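Long-range contacts in BB0689 (Borrelia burgdorferi, PDB 4D53), which is of unknown molecular function but is an outer surface lipoprotein belonging to the bacterial CAP superfamily: residues L77-L82 / K102-N107; L82-E87 / I124-V129. One frame throughout, in Å; residues are numbered along the deposited sequence.

Interaction 1 (L77-L82 / K102-N107)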
loop_
_atom_site.group_PDB
_atom_site.type_symbol
_atom_site.label_atom_id
_atom_site.label_comp_id
_atom_site.label_asym_id
_atom_site.label_seq_id
_atom_site.Cartn_x
_atom_site.Cartn_y
_atom_site.Cartn_z
ATOM N N LEU A 77 -5.125 -5.445 -13.406
ATOM C CA LEU A 77 -3.921 -4.629 -13.411
ATOM C C LEU A 77 -3.684 -4.180 -11.995
ATOM O O LEU A 77 -4.623 -3.704 -11.384
ATOM C CB LEU A 77 -4.144 -3.416 -14.238
ATOM C CG LEU A 77 -2.850 -2.887 -14.818
ATOM C CD1 LEU A 77 -3.188 -2.365 -16.237
ATOM C CD2 LEU A 77 -2.273 -1.866 -13.843
ATOM N N THR A 78 -2.437 -4.295 -11.502
ATOM C CA THR A 78 -2.142 -3.908 -10.120
ATOM C C THR A 78 -0.727 -3.350 -9.897
ATOM O O THR A 78 0.196 -3.664 -10.687
ATOM C CB THR A 78 -2.351 -5.096 -9.216
ATOM O OG1 THR A 78 -2.351 -4.623 -7.859
ATOM C CG2 THR A 78 -1.234 -6.129 -9.432
ATOM N N ARG A 79 -0.558 -2.500 -8.861
ATOM C CA ARG A 79 0.793 -2.060 -8.411
ATOM C C ARG A 79 0.860 -2.104 -6.899
ATOM O O ARG A 79 -0.182 -1.919 -6.238
ATOM C CB ARG A 79 1.081 -0.649 -8.760
ATOM C CG ARG A 79 1.097 -0.458 -10.266
ATOM C CD ARG A 79 0.678 0.923 -10.558
ATOM N NE ARG A 79 0.576 1.156 -12.002
ATOM C CZ ARG A 79 1.625 1.270 -12.785
ATOM N NH1 ARG A 79 2.844 1.136 -12.276
ATOM N NH2 ARG A 79 1.470 1.586 -14.060
ATOM N N GLU A 80 2.087 -2.219 -6.389
ATOM C CA GLU A 80 2.318 -2.323 -4.933
ATOM C C GLU A 80 3.487 -1.456 -4.568
ATOM O O GLU A 80 4.553 -1.529 -5.249
ATOM C CB GLU A 80 2.620 -3.761 -4.568
ATOM C CG GLU A 80 3.018 -3.915 -3.091
ATOM C CD GLU A 80 3.220 -5.387 -2.725
ATOM O OE1 GLU A 80 4.353 -5.919 -2.939
ATOM O OE2 GLU A 80 2.240 -5.987 -2.205
ATOM N N ILE A 81 3.355 -0.643 -3.516
ATOM C CA ILE A 81 4.473 0.057 -2.936
ATOM C C ILE A 81 4.597 -0.287 -1.443
ATOM O O ILE A 81 3.563 -0.369 -0.761
ATOM C CB ILE A 81 4.412 1.598 -3.147
ATOM C CG1 ILE A 81 3.135 2.189 -2.612
ATOM C CG2 ILE A 81 4.469 1.966 -4.694
ATOM C CD1 ILE A 81 2.920 3.710 -2.686
ATOM N N LEU A 82 5.848 -0.378 -0.967
ATOM C CA LEU A 82 6.167 -0.656 0.387
ATOM C C LEU A 82 6.993 0.397 0.976
ATOM O O LEU A 82 7.760 1.068 0.258
ATOM C CB LEU A 82 6.913 -2.016 0.436
ATOM C CG LEU A 82 6.303 -3.162 -0.354
ATOM C CD1 LEU A 82 7.218 -4.356 -0.403
ATOM C CD2 LEU A 82 4.968 -3.610 0.295
ATOM N N LYS A 102 7.401 6.486 -7.385
ATOM C CA LYS A 102 6.706 7.638 -7.934
ATOM C C LYS A 102 5.732 7.200 -9.070
ATOM O O LYS A 102 4.622 7.673 -9.094
ATOM C CB LYS A 102 7.710 8.650 -8.482
ATOM C CG LYS A 102 7.054 9.860 -9.111
ATOM C CD LYS A 102 8.014 10.995 -9.368
ATOM C CE LYS A 102 7.325 12.112 -10.150
ATOM N NZ LYS A 102 8.200 13.280 -10.145
ATOM N N GLU A 103 6.177 6.374 -9.963
ATOM C CA GLU A 103 5.362 5.872 -11.098
ATOM C C GLU A 103 4.043 5.315 -10.583
ATOM O O GLU A 103 2.973 5.592 -11.144
ATOM C CB GLU A 103 6.104 4.792 -11.845
ATOM C CG GLU A 103 5.601 4.505 -13.229
ATOM C CD GLU A 103 4.362 3.661 -13.284
ATOM O OE1 GLU A 103 4.108 2.870 -12.310
ATOM O OE2 GLU A 103 3.606 3.816 -14.301
ATOM N N ALA A 104 4.099 4.536 -9.496
ATOM C CA ALA A 104 2.868 4.036 -8.886
ATOM C C ALA A 104 1.999 5.099 -8.330
ATOM O O ALA A 104 0.752 5.093 -8.563
ATOM C CB ALA A 104 3.233 2.956 -7.834
ATOM N N LEU A 105 2.555 6.044 -7.564
ATOM C CA LEU A 105 1.740 7.086 -6.970
ATOM C C LEU A 105 1.008 7.948 -7.985
ATOM O O LEU A 105 -0.094 8.422 -7.713
ATOM C CB LEU A 105 2.572 8.024 -6.129
ATOM C CG LEU A 105 3.155 7.540 -4.825
ATOM C CD1 LEU A 105 4.081 8.620 -4.202
ATOM C CD2 LEU A 105 1.999 7.253 -3.859
ATOM N N ILE A 106 1.607 8.169 -9.128
ATOM C CA ILE A 106 0.974 9.039 -10.128
ATOM C C ILE A 106 0.414 8.240 -11.353
ATOM O O ILE A 106 0.233 8.833 -12.419
ATOM C CB ILE A 106 1.953 10.189 -10.583
ATOM C CG1 ILE A 106 3.142 9.641 -11.341
ATOM C CG2 ILE A 106 2.318 11.025 -9.394
ATOM C CD1 ILE A 106 3.959 10.737 -12.070
ATOM N N ASN A 107 0.196 6.944 -11.199
ATOM C CA ASN A 107 -0.306 6.098 -12.280
ATOM C C ASN A 107 -1.744 6.499 -12.730
ATOM O O ASN A 107 -2.549 6.980 -11.940
ATOM C CB ASN A 107 -0.171 4.643 -11.970
ATOM C CG ASN A 107 -1.319 4.093 -11.182
ATOM O OD1 ASN A 107 -1.384 4.101 -9.923
ATOM N ND2 ASN A 107 -2.334 3.722 -11.940
#
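Arg79 lays its guanidinium over the CB of Asn107, which covers one face of the group with CB 3.6 Å from Arg79 NE. Its CG stands anti to the carbonyl carbon, and the chain then runs extended to NE, carrying the charge past the backbone of Ala104, whose CA lies 4.2 Å from Arg79 CD. Glu103 meets it crosswise: its CG is anti to the backbone N, a bend at chi2 (-78°) swings the carboxylate back to the arginine, and the two flat groups are inclined by 38°. The salt bridge runs from Arg79 NH1 to Glu103 OE1, although both atoms are modelled too close together for their exact places to be trusted. Asp109, two residues beyond Asn107, takes Arg79 NH2 in a second salt bridge, whereas the buried NE has no polar partner. In the alpha-beta-alpha sandwich of the CAP domain, this is where helix 99-105 rests on strand 75-84, at one edge of the sheet. Two residues further along that strand the contact turns apolar. Ile81 has CG1 in the crowded position between backbone N and carbonyl carbon (chi1 56°), which leaves CG2 to press on Ala104 CB at 3.5 Å. Its CD1 meets Leu105 CD2 at 3.8 Å, the two side chains crossing at about a right angle, and Trp95 of helix 91-96 touches both.

Interaction 2 (L82-E87 / I124-V129)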
loop_
_atom_site.group_PDB
_atom_site.type_symbol
_atom_site.label_atom_id
_atom_site.label_comp_id
_atom_site.label_asym_id
_atom_site.label_seq_id
_atom_site.Cartn_x
_atom_site.Cartn_y
_atom_site.Cartn_z
ATOM N N LEU A 82 5.848 -0.378 -0.967
ATOM C CA LEU A 82 6.167 -0.656 0.387
ATOM C C LEU A 82 6.993 0.397 0.976
ATOM O O LEU A 82 7.760 1.068 0.258
ATOM C CB LEU A 82 6.913 -2.016 0.436
ATOM C CG LEU A 82 6.303 -3.162 -0.354
ATOM C CD1 LEU A 82 7.218 -4.356 -0.403
ATOM C CD2 LEU A 82 4.968 -3.610 0.295
ATOM N N ALA A 83 6.988 0.512 2.294
ATOM C CA ALA A 83 7.892 1.330 3.056
ATOM C C ALA A 83 8.082 0.761 4.448
ATOM O O ALA A 83 7.175 0.148 4.982
ATOM C CB ALA A 83 7.460 2.777 3.164
ATOM N N SER A 84 9.252 0.954 4.996
ATOM C CA SER A 84 9.521 0.559 6.377
ATOM C C SER A 84 10.410 1.512 7.105
ATOM O O SER A 84 11.388 2.053 6.568
ATOM C CB SER A 84 10.194 -0.805 6.332
ATOM O OG SER A 84 10.513 -1.287 7.570
ATOM N N GLY A 85 10.099 1.718 8.384
ATOM C CA GLY A 85 10.836 2.596 9.208
ATOM C C GLY A 85 10.756 4.067 8.827
ATOM O O GLY A 85 11.686 4.830 9.105
ATOM N N ILE A 86 9.696 4.486 8.131
ATOM C CA ILE A 86 9.553 5.879 7.692
ATOM C C ILE A 86 8.290 6.488 8.346
ATOM O O ILE A 86 7.236 5.904 8.221
ATOM C CB ILE A 86 9.580 6.002 6.113
ATOM C CG1 ILE A 86 10.874 5.413 5.527
ATOM C CG2 ILE A 86 9.474 7.456 5.696
ATOM C CD1 ILE A 86 10.889 5.244 4.055
ATOM N N GLU A 87 8.380 7.678 8.915
ATOM C CA GLU A 87 7.204 8.335 9.539
ATOM C C GLU A 87 6.130 8.703 8.540
ATOM O O GLU A 87 6.341 8.999 7.347
ATOM C CB GLU A 87 7.588 9.545 10.375
ATOM C CG GLU A 87 8.491 9.234 11.567
ATOM C CD GLU A 87 7.888 8.270 12.600
ATOM O OE1 GLU A 87 6.638 8.224 12.772
ATOM O OE2 GLU A 87 8.695 7.527 13.252
ATOM N N ILE A 124 8.145 -2.280 14.827
ATOM C CA ILE A 124 7.893 -2.499 13.431
ATOM C C ILE A 124 6.991 -1.397 12.903
ATOM O O ILE A 124 6.061 -0.908 13.614
ATOM C CB ILE A 124 7.320 -3.872 13.221
ATOM C CG1 ILE A 124 8.368 -4.889 13.630
ATOM C CG2 ILE A 124 6.881 -4.071 11.800
ATOM C CD1 ILE A 124 7.793 -6.282 13.781
ATOM N N ASP A 125 7.345 -0.872 11.713
ATOM C CA ASP A 125 6.565 0.206 11.064
ATOM C C ASP A 125 6.591 0.011 9.570
ATOM O O ASP A 125 7.602 0.439 8.898
ATOM C CB ASP A 125 7.144 1.547 11.423
ATOM C CG ASP A 125 6.314 2.743 10.900
ATOM O OD1 ASP A 125 5.341 2.613 10.087
ATOM O OD2 ASP A 125 6.631 3.907 11.290
ATOM N N ILE A 126 5.520 -0.551 9.020
ATOM C CA ILE A 126 5.509 -0.965 7.618
ATOM C C ILE A 126 4.277 -0.419 6.936
ATOM O O ILE A 126 3.143 -0.626 7.440
ATOM C CB ILE A 126 5.532 -2.477 7.472
ATOM C CG1 ILE A 126 6.885 -3.046 8.024
ATOM C CG2 ILE A 126 5.370 -2.909 6.025
ATOM C CD1 ILE A 126 6.953 -4.562 8.026
ATOM N N PHE A 127 4.314 0.296 5.891
ATOM C CA PHE A 127 3.304 0.574 4.839
ATOM C C PHE A 127 3.317 -0.412 3.709
ATOM O O PHE A 127 4.399 -0.759 3.110
ATOM C CB PHE A 127 3.513 1.984 4.283
ATOM C CG PHE A 127 3.291 3.072 5.296
ATOM C CD1 PHE A 127 2.015 3.534 5.569
ATOM C CD2 PHE A 127 4.360 3.633 5.973
ATOM C CE1 PHE A 127 1.810 4.533 6.501
ATOM C CE2 PHE A 127 4.160 4.634 6.904
ATOM C CZ PHE A 127 2.884 5.085 7.170
ATOM N N VAL A 128 2.059 -0.878 3.484
ATOM C CA VAL A 128 1.776 -1.556 2.215
ATOM C C VAL A 128 0.648 -0.826 1.502
ATOM O O VAL A 128 -0.477 -0.752 2.069
ATOM C CB VAL A 128 1.411 -3.054 2.377
ATOM C CG1 VAL A 128 1.030 -3.717 1.039
ATOM C CG2 VAL A 128 2.509 -3.859 3.118
ATOM N N VAL A 129 0.885 -0.358 0.260
ATOM C CA VAL A 129 -0.182 0.352 -0.503
ATOM C C VAL A 129 -0.334 -0.287 -1.849
ATOM O O VAL A 129 0.624 -0.459 -2.566
ATOM C CB VAL A 129 -0.012 1.877 -0.540
ATOM C CG1 VAL A 129 -1.145 2.552 -1.342
ATOM C CG2 VAL A 129 0.191 2.462 0.850
HETATM O O HOH W 1 9.707 -1.755 10.332
HETATM O O HOH W 2 7.203 3.095 7.472
#
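Strands 75-84 and 125-134 run antiparallel here, their short segments 4.6 Å apart at closest approach, and the pairing passes from a buried end at Leu82 to a watered end at Gly85. Ala83 and Phe127 form the hydrogen-bonded pair. Ala83 N gives a bond to Phe127 O (3.0 Å) that lies in the carbonyl plane on a lone pair, while the return bond from Phe127 N to Ala83 O is bent and weak.

On the face carrying Leu82 and Val128, a non-hydrogen-bonded pair, the two side chains lie side by side and point the same way. Leu82 CD2 packs against Val128 CG2 at 3.8 Å, and helix 36-52 covers this face through Leu49, Ala42 and Ala46. Ala83 and Phe127 look to the other face, toward helix 91-96, where Val91 and Trp95 touch Ala83. The Phe127 ring, swung beside its backbone N (chi1 -64°), presents its edge to Ile86 O, which sits in the ring plane 3.6 Å from Phe127 CE2.

Past Ser84 the strand gives way to a turn. Gly85 leaves the strand at a positive phi (66°) that suits a residue without a side chain, yet still delivers its N to Asp125 O at 2.9 Å, a nearly straight bond of 160°. Two waters add to the links at this end: one joins Ser84 OG to Asp125 N, and another accepts from Ile86 N and can donate to Asp125 O. Asp125 OD2 lies 4.6 Å from Glu87 OE1, a like-charged neighbour. Arg117 of the adjoining strand forms a salt bridge with Asp125 and a long, weak ion pair with Glu87, so its positive charge probably offsets the repulsion and helps keep both acids ionised.

Strand 75-84 serves both contacts, and Leu82 belongs to each. Their centres lie about 15 Å apart, and the segments alternate along the chain: 77-82, 82-87, 102-107, then 124-129. Interaction 1 packs the strand against helix 99-105, whereas interaction 2 joins its far end edge to edge with strand 125-134 in the same sheet. The two meet where Ile81 O lies 2.9 Å from Val129 N, a probable hydrogen bond that continues the strand pairing. One outer strand is thus held both by a helix packed on a face and by a neighbour in the sheet, a worked example of how a CAP domain joins its layers through distant parts of the sequence.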